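Local coordinates for 2-aminomuconic 6-semialdehyde dehydrogenase (Pseudomonas sp., PDB 7BZV), which catalyses the oxidation of 2-aminomuconic 6-semialdehyde, probably with NAD+ as cofactor, in the meta-cleavage pathway of 2-aminophenol breakdown, and assembles as a tetramer, at residues B[85-90]-B[183-188]; B[385-390]-B[410-415]; B[222-227]-B[246-251]; B[135-140]-B[480-485]; B[263-268]-B[423-428]. All coordinates share one frame; numbering follows the deposited sequence.

Contact 1 of 5, residues B[85-90]-B[183-188]; sequences DAEMAD and PGTATL
Asp90 OD2 is gripped twice, by Gly184 N at 2.9 Å and by water 1, which donates to it at 2.8 Å. The amide meets the oxygen nearly along its C-O axis, with an N-H...O angle of 152°. CG stands anti to the carbonyl carbon (chi1 -74°), which carries the carboxylate over to the start of helix 184-196. Water 1 also donates to Glu87 OE1 and accepts from Thr185 N at 2.9 Å, so two amides at the opening of that helix are served, one directly and one through water. Thr185 OG1 donates to Glu87 OE1 as well, but that oxygen sits too close to a neighbour for the bond length to carry weight. The other oxygen of Glu87, OE2, takes Leu157 N at the start of helix 156-169. Asp90 OD1 lies near Asp22 OD2, and the amino end of helix 184-196 would probably ease this repulsion. Gly184 fits closely: a beta carbon there would come 2.8 Å from Asp90 OD2. Apolar closure is small, with Ala86 CB against Leu188 CD1 at 3.7 Å. The segment axes approach to 8.8 Å at 157°. This is antiparallel helix packing with acidic side chains set at helix amino ends, and helix 184-196 itself connects parallel strands 173-177 and 203-205 in Rossmann-like beta-alpha-beta fashion.

Contact 2 of 5, residues B[385-390]-B[410-415]; sequences VVREEI and ANDTRY
Arg387 and Thr413 are the nearest CA pair across the segments, 7.1 Å apart, where both segments leave their helices: Glu388 is the first residue beyond helix 384-387, and Asp412 centres an inverse gamma turn after helix 403-411. Arg387 grips the Asp412 carboxylate end-on with two nitrogens. NH1 reaches OD2 of Asp412 at 3.0 Å and 170°, and NH2 of Arg387 reaches OD1 at 3.1 Å. Both oxygens lie near the guanidinium plane, yet both nitrogens stand well above the carboxylate plane, so the salt bridge is twisted, with the planes 46° apart. The bend at chi3 (67°) turns the guanidinium toward Asp412, and NH1 has a second acceptor in Asp381 O. Two waters bridge the segments further along. Water 2 donates to Arg387 O at 2.7 Å and pairs with Thr413 OG1, which already accepts from Tyr415 N at 3.1 Å in an ST turn. Water 3 lies in the plane of the Tyr415 ring, 2.6 Å from its OH, and accepts from Glu389 N at 3.0 Å. Beyond them, Glu389 OE2 takes Gly256 N, and Arg414 makes a salt bridge to Asp223 of the second subunit. The Glu-Glu-Ile run 388-390 is characteristic of aldehyde dehydrogenases, in whose NAD-bound relatives the corresponding loop lies near the cofactor.

Contact 3 of 5, residues B[222-227]-B[246-251]; sequences PDISAI and GVKPVS. With SO4 (sulfate ion), chain H.
Ile227 pairs with Val250 in a parallel beta bridge, the sheet contact of the beta-alpha-beta crossover made by strand 226-230, helix 233-244 and strand 250-253. The two hydrogen bonds of Ile227 flank Val250: Ile227 N donates to Pro249 O at 3.1 Å and 165°, and Ser251 N donates to Ile227 O at 3.2 Å. Between them, Val250 CA adds a CA-H...O contact to Ile227 O at 3.3 Å. Before the strands begin, Lys248 reaches across, its chain bent at chi2 (-62°) and extended beyond. NZ donates to Pro222 O at 2.9 Å, from above the carbonyl plane, and makes a weak bond to Ile224 O. An alanine in place of Lys248 would probably leave both carbonyls without this ammonium partner and open a gap beside Ile224 CG2. A sulfate ion, probably from the crystallisation liquor, lies close by, with its O4 3.2 Å from Lys248 NZ. Ser225 OG donates to sulfate O1 at 3.3 Å but also pairs with Val146 N of strand 134-150. Further out, a Schellman motif ends helix 233-244, with Val247 at positive phi as the C-prime residue, and this turn launches Lys248 toward the other segment. Asp223 O accepts from His50 NE2 of helix 39-52. Just ahead of the ladder, Pro249 CD rests 3.3 Å from Ser225 O.

Contact 4 of 5, residues B[135-140]-B[480-485]; sequences ALNYAA and NVCVRI
Leu136 with Val483 and Tyr138 with Val481 are the hydrogen-bonded pairs of an antiparallel ladder whose segment axes run 4.4 Å apart at 166°. The bonds are short, as in Val481 N to Tyr138 O at 2.7 Å and Val483 N to Leu136 O at 2.8 Å. On the face holding Tyr138, chi1 of 64° stands its ring beside Val481, whose CB lies over the ring face, 3.8 Å from the centroid, a CH-pi contact. Val481 CG1 reaches CE1 of Tyr138 at 3.6 Å. On the opposite face, Asn480 ND2 donates to an in-plane lone pair of Asn137 OD1 at 2.9 Å, the two amides nearly coplanar (8°). Tyr138 OH binds His430 and Glu434 of the second subunit. Residues 480-483 also pair in parallel with a strand of that subunit, continuing the sheet across the interface. With strand 124-128 on the other edge of 134-150, this is the protruding oligomerisation sheet characteristic of the aldehyde dehydrogenase fold.

Contact 5 of 5, residues B[263-268]-B[423-428]; sequences FADCDF and TTNLSR
Asp265 and Thr423 meet where two loops follow the neighbouring parallel strands 258-262 and 418-422, in what the family fold suggests is the catalytic domain. Thr423 opens an ST turn, its OG1 accepting from Asn425 N at 3.0 Å, and the same hydroxyl donates to the syn lone pair of Asp265 OD1 at 2.7 Å. That oxygen takes a second donor, Thr424 N, from above the carboxylate plane. OD2 of Asp265 forms a salt bridge to Arg428 NH1 at 2.8 Å. With chi1 at 65°, the carboxylate occupies the crowded position between backbone N and carbonyl carbon, within reach of all three donors. The backbone of Asp265 is also satisfied: its O accepts from Thr424 OG1 at 2.7 Å, and its N donates to water 4 at 3.0 Å, which in turn accepts from Arg428 NH1. An alanine in place of Asp265 would probably leave Thr423 OG1 and Thr424 N without their acceptor and the Arg428 charge without this mate. Asn425 is the N-cap of helix 426-435, its OD1 accepting from Arg428 N at 2.9 Å. Ala264 N goes to Glu296 OE1. The Arg428 guanidinium lies flat on Phe263, planes 7° apart. CD of Arg428 sits over the ring centre, 3.5 Å from the Phe263 centroid and 3° off the normal, a CH-pi contact.

Contacts 3 and 4 belong to one sheet, through neighbouring strands 226-230 and 134-150, with nearest atoms about 14 Å apart. Contacts 2 and 5 lie nearest each other, about 9 Å between closest atoms, on the opposite side of the chain's centre from contact 1 (32 Å and 41 Å between centres). The tetramer joins what is distant within one chain. Arg414 of contact 2 meets Asp223 of contact 3 across the interface with the second subunit, though these contacts' centres are 30 Å apart in one chain. Likewise contacts 4 and 5, 50 Å apart between centres, meet through the third subunit, where Leu426 packs on Val483. No cofactor is bound at any of the five.

Contact 1 of 5, residues B[85-90]-B[183-188]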
# COMPACT_ATOMS: atom_id res chain seq x y z
N ASP B 85 24.44 11.06 -30.03
CA ASP B 85 24.80 11.23 -31.44
C ASP B 85 23.89 10.39 -32.32
O ASP B 85 23.34 10.88 -33.32
CB ASP B 85 26.27 10.82 -31.67
CG ASP B 85 27.27 11.81 -31.06
OD1 ASP B 85 26.91 12.95 -30.71
OD2 ASP B 85 28.45 11.44 -30.93
N ALA B 86 23.70 9.12 -31.95
CA ALA B 86 22.86 8.25 -32.76
C ALA B 86 21.42 8.74 -32.79
O ALA B 86 20.77 8.72 -33.85
CB ALA B 86 22.93 6.81 -32.24
N GLU B 87 20.89 9.14 -31.63
CA GLU B 87 19.50 9.59 -31.58
C GLU B 87 19.30 10.83 -32.43
O GLU B 87 18.31 10.95 -33.18
CB GLU B 87 19.09 9.84 -30.12
CG GLU B 87 17.59 9.91 -29.91
CD GLU B 87 16.98 8.54 -29.69
OE1 GLU B 87 17.44 7.57 -30.34
OE2 GLU B 87 16.06 8.44 -28.83
N MET B 88 20.25 11.77 -32.37
CA MET B 88 20.09 13.01 -33.12
C MET B 88 20.21 12.76 -34.62
O MET B 88 19.51 13.39 -35.42
CB MET B 88 21.12 14.03 -32.64
CG MET B 88 20.66 14.62 -31.32
SD MET B 88 21.57 15.98 -30.64
CE MET B 88 23.02 15.30 -30.09
N ALA B 89 21.09 11.85 -35.04
CA ALA B 89 21.24 11.59 -36.47
C ALA B 89 19.98 10.96 -37.03
O ALA B 89 19.50 11.35 -38.10
CB ALA B 89 22.44 10.68 -36.72
N ASP B 90 19.40 10.01 -36.29
CA ASP B 90 18.24 9.27 -36.79
C ASP B 90 17.02 10.17 -36.90
O ASP B 90 16.20 10.01 -37.81
CB ASP B 90 17.91 8.10 -35.86
CG ASP B 90 18.87 6.94 -35.99
OD1 ASP B 90 19.80 6.98 -36.81
OD2 ASP B 90 18.68 5.96 -35.22
N PRO B 183 16.84 3.11 -35.77
CA PRO B 183 17.49 1.87 -35.29
C PRO B 183 18.66 2.07 -34.33
O PRO B 183 19.06 1.11 -33.66
CB PRO B 183 17.98 1.22 -36.59
CG PRO B 183 18.29 2.44 -37.50
CD PRO B 183 17.18 3.42 -37.18
N GLY B 184 19.22 3.27 -34.26
CA GLY B 184 20.51 3.47 -33.62
C GLY B 184 20.59 3.25 -32.12
O GLY B 184 21.38 2.43 -31.64
N THR B 185 19.79 3.99 -31.36
CA THR B 185 19.93 3.86 -29.92
C THR B 185 19.57 2.45 -29.46
O THR B 185 20.13 1.96 -28.48
CB THR B 185 19.12 4.94 -29.17
OG1 THR B 185 17.79 5.05 -29.68
CG2 THR B 185 19.81 6.31 -29.36
N ALA B 186 18.67 1.78 -30.19
CA ALA B 186 18.33 0.41 -29.82
C ALA B 186 19.52 -0.51 -30.04
O ALA B 186 19.78 -1.41 -29.23
CB ALA B 186 17.13 -0.10 -30.62
N THR B 187 20.25 -0.29 -31.13
CA THR B 187 21.46 -1.07 -31.35
C THR B 187 22.53 -0.74 -30.31
O THR B 187 23.22 -1.65 -29.82
CB THR B 187 21.98 -0.84 -32.78
OG1 THR B 187 20.90 -1.08 -33.69
CG2 THR B 187 23.14 -1.77 -33.09
N LEU B 188 22.69 0.54 -29.94
CA LEU B 188 23.63 0.86 -28.87
C LEU B 188 23.19 0.24 -27.54
O LEU B 188 24.02 -0.21 -26.74
CB LEU B 188 23.76 2.37 -28.72
CG LEU B 188 24.37 3.09 -29.93
CD1 LEU B 188 24.43 4.59 -29.72
CD2 LEU B 188 25.75 2.55 -30.26
O HOH W 1 17.90 5.89 -32.56

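Contact 2 of 5, residues B[385-390]-B[410-415]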
# COMPACT_ATOMS: atom_id res chain seq x y z
N VAL B 385 -9.31 18.52 -39.37
CA VAL B 385 -8.02 18.88 -38.81
C VAL B 385 -8.10 19.23 -37.33
O VAL B 385 -7.07 19.32 -36.66
CB VAL B 385 -7.36 20.07 -39.55
CG1 VAL B 385 -6.98 19.66 -40.96
CG2 VAL B 385 -8.27 21.28 -39.59
N VAL B 386 -9.30 19.47 -36.80
CA VAL B 386 -9.46 19.72 -35.38
C VAL B 386 -9.62 18.42 -34.61
O VAL B 386 -9.28 18.36 -33.42
CB VAL B 386 -10.66 20.64 -35.11
CG1 VAL B 386 -10.78 20.97 -33.63
CG2 VAL B 386 -10.51 21.93 -35.93
N ARG B 387 -10.08 17.35 -35.28
CA ARG B 387 -10.35 16.10 -34.58
C ARG B 387 -9.32 15.02 -34.83
O ARG B 387 -9.08 14.21 -33.93
CB ARG B 387 -11.73 15.57 -34.98
CG ARG B 387 -12.85 16.57 -34.75
CD ARG B 387 -14.23 15.91 -34.88
NE ARG B 387 -14.52 14.93 -33.82
CZ ARG B 387 -15.04 15.23 -32.64
NH1 ARG B 387 -15.31 16.49 -32.33
NH2 ARG B 387 -15.28 14.28 -31.75
N GLU B 388 -8.68 15.01 -35.99
CA GLU B 388 -7.79 13.93 -36.41
C GLU B 388 -6.36 14.22 -36.00
O GLU B 388 -5.88 15.35 -36.16
CB GLU B 388 -7.88 13.73 -37.93
CG GLU B 388 -9.29 13.44 -38.38
CD GLU B 388 -9.43 13.14 -39.86
OE1 GLU B 388 -8.41 12.91 -40.55
OE2 GLU B 388 -10.58 13.14 -40.32
N GLU B 389 -5.69 13.20 -35.45
CA GLU B 389 -4.33 13.35 -34.96
C GLU B 389 -3.42 13.70 -36.12
O GLU B 389 -3.36 12.95 -37.10
CB GLU B 389 -3.82 12.06 -34.28
CG GLU B 389 -2.43 12.28 -33.56
CD GLU B 389 -1.83 11.02 -32.88
OE1 GLU B 389 -1.59 10.01 -33.57
OE2 GLU B 389 -1.56 11.06 -31.65
N ILE B 390 -2.69 14.81 -36.02
CA ILE B 390 -1.77 15.18 -37.08
C ILE B 390 -0.35 14.75 -36.77
O ILE B 390 0.37 14.26 -37.65
CB ILE B 390 -1.83 16.69 -37.37
CG1 ILE B 390 -3.21 17.10 -37.84
CG2 ILE B 390 -0.79 17.07 -38.46
CD1 ILE B 390 -3.45 18.60 -37.86
N ALA B 410 -13.36 19.61 -24.44
CA ALA B 410 -12.07 18.94 -24.29
C ALA B 410 -12.23 17.43 -24.40
O ALA B 410 -11.40 16.74 -25.01
CB ALA B 410 -11.45 19.32 -22.95
N ASN B 411 -13.29 16.89 -23.79
CA ASN B 411 -13.56 15.46 -23.74
C ASN B 411 -14.27 14.92 -24.99
O ASN B 411 -14.52 13.71 -25.08
CB ASN B 411 -14.41 15.16 -22.51
CG ASN B 411 -13.59 15.17 -21.23
OD1 ASN B 411 -12.36 15.08 -21.28
ND2 ASN B 411 -14.26 15.19 -20.10
N ASP B 412 -14.63 15.80 -25.91
CA ASP B 412 -15.34 15.43 -27.14
C ASP B 412 -14.31 14.91 -28.13
O ASP B 412 -13.89 15.58 -29.08
CB ASP B 412 -16.12 16.62 -27.66
CG ASP B 412 -16.70 16.39 -29.07
OD1 ASP B 412 -17.11 15.26 -29.39
OD2 ASP B 412 -16.73 17.33 -29.87
N THR B 413 -13.90 13.66 -27.91
CA THR B 413 -12.97 12.97 -28.79
C THR B 413 -13.05 11.50 -28.43
O THR B 413 -13.45 11.16 -27.31
CB THR B 413 -11.52 13.45 -28.64
OG1 THR B 413 -10.65 12.59 -29.39
CG2 THR B 413 -11.08 13.43 -27.17
N ARG B 414 -12.66 10.65 -29.36
CA ARG B 414 -12.62 9.21 -29.07
C ARG B 414 -11.28 8.78 -28.47
O ARG B 414 -11.18 7.67 -27.91
CB ARG B 414 -12.92 8.41 -30.34
CG ARG B 414 -14.43 8.16 -30.53
CD ARG B 414 -14.76 6.89 -31.35
NE ARG B 414 -16.21 6.73 -31.53
CZ ARG B 414 -17.02 6.01 -30.74
NH1 ARG B 414 -16.53 5.35 -29.70
NH2 ARG B 414 -18.32 5.95 -31.00
N TYR B 415 -10.29 9.64 -28.55
CA TYR B 415 -9.03 9.48 -27.85
C TYR B 415 -9.15 9.81 -26.37
O TYR B 415 -10.24 10.07 -25.84
CB TYR B 415 -7.98 10.39 -28.49
CG TYR B 415 -7.64 9.98 -29.89
CD1 TYR B 415 -6.94 8.79 -30.12
CD2 TYR B 415 -8.01 10.77 -30.98
CE1 TYR B 415 -6.60 8.39 -31.40
CE2 TYR B 415 -7.69 10.37 -32.28
CZ TYR B 415 -6.97 9.19 -32.48
OH TYR B 415 -6.63 8.78 -33.75
O HOH W 2 -10.63 14.03 -31.70
O HOH W 3 -6.86 10.44 -35.77

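Contact 3 of 5, residues B[222-227]-B[246-251]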
# COMPACT_ATOMS: atom_id res chain seq x y z
N PRO B 222 3.54 -17.67 -31.56
CA PRO B 222 2.71 -18.30 -30.52
C PRO B 222 3.40 -18.39 -29.17
O PRO B 222 2.71 -18.64 -28.16
CB PRO B 222 2.40 -19.69 -31.10
CG PRO B 222 3.54 -19.98 -32.06
CD PRO B 222 4.05 -18.63 -32.56
N ASP B 223 4.72 -18.23 -29.11
CA ASP B 223 5.51 -18.37 -27.89
C ASP B 223 5.92 -17.03 -27.28
O ASP B 223 6.65 -17.00 -26.29
CB ASP B 223 6.78 -19.21 -28.15
CG ASP B 223 6.46 -20.62 -28.61
OD1 ASP B 223 5.36 -21.12 -28.25
OD2 ASP B 223 7.31 -21.24 -29.29
N ILE B 224 5.50 -15.92 -27.88
CA ILE B 224 5.63 -14.64 -27.20
C ILE B 224 4.73 -14.63 -25.97
O ILE B 224 3.62 -15.19 -25.97
CB ILE B 224 5.29 -13.51 -28.17
CG1 ILE B 224 6.17 -12.28 -27.92
CG2 ILE B 224 3.82 -13.17 -28.06
CD1 ILE B 224 7.64 -12.49 -28.25
N SER B 225 5.18 -14.01 -24.89
CA SER B 225 4.46 -14.08 -23.62
C SER B 225 3.64 -12.84 -23.36
O SER B 225 2.70 -12.87 -22.54
CB SER B 225 5.44 -14.32 -22.47
OG SER B 225 6.29 -15.44 -22.73
N ALA B 226 3.96 -11.75 -24.03
CA ALA B 226 3.24 -10.50 -23.89
C ALA B 226 3.75 -9.60 -24.99
O ALA B 226 4.84 -9.82 -25.54
CB ALA B 226 3.46 -9.87 -22.51
N ILE B 227 2.94 -8.61 -25.35
CA ILE B 227 3.30 -7.67 -26.40
C ILE B 227 3.05 -6.28 -25.87
O ILE B 227 1.94 -5.98 -25.42
CB ILE B 227 2.52 -7.86 -27.71
CG1 ILE B 227 2.63 -9.29 -28.24
CG2 ILE B 227 3.05 -6.89 -28.78
CD1 ILE B 227 1.44 -9.69 -29.11
N GLY B 246 -3.49 -16.38 -28.92
CA GLY B 246 -3.08 -17.05 -27.70
C GLY B 246 -3.45 -16.30 -26.44
O GLY B 246 -2.83 -16.52 -25.40
N VAL B 247 -4.47 -15.43 -26.52
CA VAL B 247 -4.90 -14.50 -25.48
C VAL B 247 -3.74 -13.86 -24.73
O VAL B 247 -3.72 -13.83 -23.49
CB VAL B 247 -5.91 -15.15 -24.50
CG1 VAL B 247 -7.34 -15.14 -25.10
CG2 VAL B 247 -5.54 -16.58 -24.15
N LYS B 248 -2.77 -13.33 -25.49
CA LYS B 248 -1.58 -12.70 -24.94
C LYS B 248 -1.91 -11.38 -24.26
O LYS B 248 -2.72 -10.61 -24.79
CB LYS B 248 -0.55 -12.44 -26.04
CG LYS B 248 -0.25 -13.67 -26.91
CD LYS B 248 0.33 -14.79 -26.09
CE LYS B 248 0.94 -15.87 -27.00
NZ LYS B 248 1.41 -17.01 -26.18
N PRO B 249 -1.30 -11.09 -23.11
CA PRO B 249 -1.47 -9.76 -22.50
C PRO B 249 -0.88 -8.68 -23.39
O PRO B 249 0.21 -8.83 -23.94
CB PRO B 249 -0.69 -9.86 -21.18
CG PRO B 249 -0.30 -11.26 -20.99
CD PRO B 249 -0.45 -11.99 -22.31
N VAL B 250 -1.57 -7.54 -23.49
CA VAL B 250 -1.14 -6.43 -24.32
C VAL B 250 -1.15 -5.16 -23.47
O VAL B 250 -2.04 -4.98 -22.63
CB VAL B 250 -2.01 -6.23 -25.59
CG1 VAL B 250 -1.83 -7.40 -26.57
CG2 VAL B 250 -3.49 -6.04 -25.21
N SER B 251 -0.16 -4.31 -23.69
CA SER B 251 -0.07 -3.02 -23.01
C SER B 251 0.19 -2.00 -24.10
O SER B 251 1.22 -2.09 -24.78
CB SER B 251 1.05 -3.01 -21.97
OG SER B 251 1.21 -1.72 -21.42
S SO4 H . 3.36 -18.39 -23.00
O1 SO4 H . 4.75 -18.34 -22.54
O2 SO4 H . 2.76 -17.07 -22.92
O3 SO4 H . 2.60 -19.30 -22.15
O4 SO4 H . 3.34 -18.86 -24.38

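Contact 4 of 5, residues B[135-140]-B[480-485]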
# COMPACT_ATOMS: atom_id res chain seq x y z
N ALA B 135 -5.99 -19.18 6.29
CA ALA B 135 -5.21 -19.34 5.09
C ALA B 135 -4.39 -18.09 4.90
O ALA B 135 -4.92 -16.98 4.92
CB ALA B 135 -6.08 -19.57 3.83
N LEU B 136 -3.13 -18.29 4.59
CA LEU B 136 -2.28 -17.19 4.19
C LEU B 136 -2.24 -17.11 2.66
O LEU B 136 -1.85 -18.09 2.01
CB LEU B 136 -0.87 -17.38 4.71
CG LEU B 136 -0.65 -17.57 6.22
CD1 LEU B 136 0.80 -17.99 6.44
CD2 LEU B 136 -1.00 -16.26 6.89
N ASN B 137 -2.54 -15.93 2.13
CA ASN B 137 -2.54 -15.64 0.70
C ASN B 137 -1.38 -14.71 0.41
O ASN B 137 -1.31 -13.64 1.02
CB ASN B 137 -3.82 -14.89 0.25
CG ASN B 137 -5.03 -15.74 0.26
OD1 ASN B 137 -5.34 -16.38 -0.75
ND2 ASN B 137 -5.74 -15.75 1.37
N TYR B 138 -0.49 -15.08 -0.50
CA TYR B 138 0.57 -14.13 -0.88
C TYR B 138 0.85 -14.29 -2.37
O TYR B 138 0.85 -15.41 -2.89
CB TYR B 138 1.91 -14.28 -0.05
CG TYR B 138 2.66 -15.60 -0.21
CD1 TYR B 138 2.36 -16.67 0.61
CD2 TYR B 138 3.68 -15.75 -1.14
CE1 TYR B 138 3.00 -17.89 0.49
CE2 TYR B 138 4.34 -16.98 -1.27
CZ TYR B 138 4.01 -18.02 -0.43
OH TYR B 138 4.64 -19.23 -0.53
N ALA B 139 1.06 -13.16 -3.05
CA ALA B 139 1.21 -13.16 -4.50
C ALA B 139 2.69 -13.32 -4.84
O ALA B 139 3.54 -12.55 -4.38
CB ALA B 139 0.63 -11.87 -5.10
N ALA B 140 3.02 -14.36 -5.58
CA ALA B 140 4.38 -14.56 -6.05
C ALA B 140 4.47 -14.02 -7.47
O ALA B 140 3.62 -14.32 -8.31
CB ALA B 140 4.76 -16.04 -5.98
N ASN B 480 -1.18 -16.28 -6.98
CA ASN B 480 -1.60 -16.12 -5.58
C ASN B 480 -1.40 -17.48 -4.91
O ASN B 480 -1.98 -18.49 -5.32
CB ASN B 480 -3.04 -15.60 -5.44
CG ASN B 480 -3.43 -15.31 -3.94
OD1 ASN B 480 -2.82 -14.46 -3.25
ND2 ASN B 480 -4.41 -16.03 -3.44
N VAL B 481 -0.47 -17.54 -3.96
CA VAL B 481 -0.22 -18.76 -3.20
C VAL B 481 -1.16 -18.71 -2.00
O VAL B 481 -1.15 -17.74 -1.25
CB VAL B 481 1.24 -18.88 -2.76
CG1 VAL B 481 1.35 -20.10 -1.81
CG2 VAL B 481 2.15 -19.00 -3.98
N CYS B 482 -2.02 -19.71 -1.85
CA CYS B 482 -2.98 -19.70 -0.75
C CYS B 482 -2.80 -20.94 0.11
O CYS B 482 -3.17 -22.04 -0.29
CB CYS B 482 -4.41 -19.63 -1.29
SG CYS B 482 -5.71 -19.71 -0.11
N VAL B 483 -2.26 -20.73 1.31
CA VAL B 483 -1.79 -21.82 2.15
C VAL B 483 -2.73 -21.97 3.33
O VAL B 483 -2.78 -21.11 4.21
CB VAL B 483 -0.34 -21.58 2.62
CG1 VAL B 483 0.13 -22.79 3.46
CG2 VAL B 483 0.60 -21.33 1.45
N ARG B 484 -3.43 -23.11 3.40
CA ARG B 484 -4.31 -23.37 4.53
C ARG B 484 -3.49 -23.82 5.73
O ARG B 484 -2.68 -24.73 5.61
CB ARG B 484 -5.34 -24.44 4.17
CG ARG B 484 -6.16 -24.87 5.40
CD ARG B 484 -7.39 -25.74 5.05
NE ARG B 484 -7.96 -26.27 6.27
CZ ARG B 484 -9.16 -25.93 6.73
NH1 ARG B 484 -9.91 -25.09 6.06
NH2 ARG B 484 -9.59 -26.43 7.88
N ILE B 485 -3.67 -23.17 6.87
CA ILE B 485 -2.98 -23.51 8.12
C ILE B 485 -4.00 -24.16 9.05
O ILE B 485 -4.90 -23.48 9.56
CB ILE B 485 -2.33 -22.29 8.77
CG1 ILE B 485 -1.30 -21.59 7.85
CG2 ILE B 485 -1.66 -22.66 10.14
CD1 ILE B 485 -0.22 -22.45 7.25

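Contact 5 of 5, residues B[263-268]-B[423-428]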
# COMPACT_ATOMS: atom_id res chain seq x y z
N PHE B 263 -7.21 29.18 -18.94
CA PHE B 263 -8.10 30.12 -18.30
C PHE B 263 -7.47 31.51 -18.18
O PHE B 263 -6.25 31.68 -18.11
CB PHE B 263 -8.53 29.61 -16.90
CG PHE B 263 -9.49 28.44 -16.97
CD1 PHE B 263 -10.86 28.64 -17.06
CD2 PHE B 263 -9.01 27.15 -17.00
CE1 PHE B 263 -11.73 27.57 -17.15
CE2 PHE B 263 -9.88 26.04 -17.07
CZ PHE B 263 -11.22 26.26 -17.16
N ALA B 264 -8.35 32.51 -18.12
CA ALA B 264 -7.90 33.89 -18.06
C ALA B 264 -7.09 34.19 -16.81
O ALA B 264 -6.26 35.12 -16.83
CB ALA B 264 -9.13 34.81 -18.16
N ASP B 265 -7.31 33.45 -15.72
CA ASP B 265 -6.56 33.72 -14.49
C ASP B 265 -5.22 33.00 -14.45
O ASP B 265 -4.56 32.98 -13.40
CB ASP B 265 -7.39 33.37 -13.25
CG ASP B 265 -7.68 31.88 -13.13
OD1 ASP B 265 -7.04 31.08 -13.83
OD2 ASP B 265 -8.57 31.50 -12.35
N CYS B 266 -4.76 32.43 -15.57
CA CYS B 266 -3.49 31.72 -15.53
C CYS B 266 -2.33 32.69 -15.32
O CYS B 266 -2.45 33.90 -15.51
CB CYS B 266 -3.27 30.91 -16.82
SG CYS B 266 -2.89 31.85 -18.29
N ASP B 267 -1.21 32.13 -14.87
CA ASP B 267 0.06 32.85 -14.92
C ASP B 267 0.49 32.89 -16.38
O ASP B 267 0.99 31.90 -16.92
CB ASP B 267 1.09 32.17 -14.03
CG ASP B 267 2.40 32.93 -13.99
OD1 ASP B 267 2.86 33.42 -15.05
OD2 ASP B 267 2.96 33.06 -12.90
N PHE B 268 0.28 34.03 -17.04
CA PHE B 268 0.34 34.06 -18.50
C PHE B 268 1.74 33.74 -19.01
O PHE B 268 1.90 32.98 -19.98
CB PHE B 268 -0.14 35.44 -18.98
CG PHE B 268 -0.42 35.51 -20.45
CD1 PHE B 268 -1.66 35.19 -20.95
CD2 PHE B 268 0.57 35.93 -21.32
CE1 PHE B 268 -1.90 35.30 -22.32
CE2 PHE B 268 0.34 36.03 -22.66
CZ PHE B 268 -0.90 35.71 -23.16
N THR B 423 -4.43 27.49 -14.91
CA THR B 423 -5.25 28.35 -14.04
C THR B 423 -4.52 28.52 -12.73
O THR B 423 -3.77 27.63 -12.32
CB THR B 423 -6.64 27.74 -13.79
OG1 THR B 423 -7.39 28.55 -12.88
CG2 THR B 423 -6.51 26.37 -13.11
N THR B 424 -4.75 29.65 -12.06
CA THR B 424 -4.27 29.83 -10.70
C THR B 424 -5.37 29.64 -9.67
O THR B 424 -5.13 29.86 -8.49
CB THR B 424 -3.61 31.22 -10.52
OG1 THR B 424 -4.55 32.25 -10.84
CG2 THR B 424 -2.42 31.32 -11.44
N ASN B 425 -6.56 29.24 -10.10
CA ASN B 425 -7.69 29.05 -9.20
C ASN B 425 -7.66 27.64 -8.61
O ASN B 425 -7.73 26.65 -9.35
CB ASN B 425 -9.00 29.27 -9.93
CG ASN B 425 -10.23 29.18 -8.99
OD1 ASN B 425 -10.61 28.10 -8.53
ND2 ASN B 425 -10.82 30.32 -8.70
N LEU B 426 -7.59 27.57 -7.27
CA LEU B 426 -7.41 26.29 -6.59
C LEU B 426 -8.49 25.29 -6.96
O LEU B 426 -8.19 24.18 -7.41
CB LEU B 426 -7.42 26.51 -5.07
CG LEU B 426 -7.53 25.26 -4.21
CD1 LEU B 426 -6.24 24.48 -4.30
CD2 LEU B 426 -7.83 25.63 -2.78
N SER B 427 -9.75 25.63 -6.70
CA SER B 427 -10.82 24.66 -6.88
C SER B 427 -10.98 24.29 -8.34
O SER B 427 -11.25 23.13 -8.69
CB SER B 427 -12.12 25.21 -6.32
OG SER B 427 -12.13 25.00 -4.91
N ARG B 428 -10.84 25.27 -9.22
CA ARG B 428 -11.01 25.00 -10.63
C ARG B 428 -9.93 24.07 -11.16
O ARG B 428 -10.21 23.23 -12.02
CB ARG B 428 -11.01 26.30 -11.42
CG ARG B 428 -10.94 26.11 -12.91
CD ARG B 428 -10.63 27.44 -13.55
NE ARG B 428 -11.82 28.27 -13.65
CZ ARG B 428 -11.81 29.60 -13.77
NH1 ARG B 428 -10.66 30.28 -13.74
NH2 ARG B 428 -12.95 30.26 -13.90
O HOH W 4 -10.16 32.56 -15.47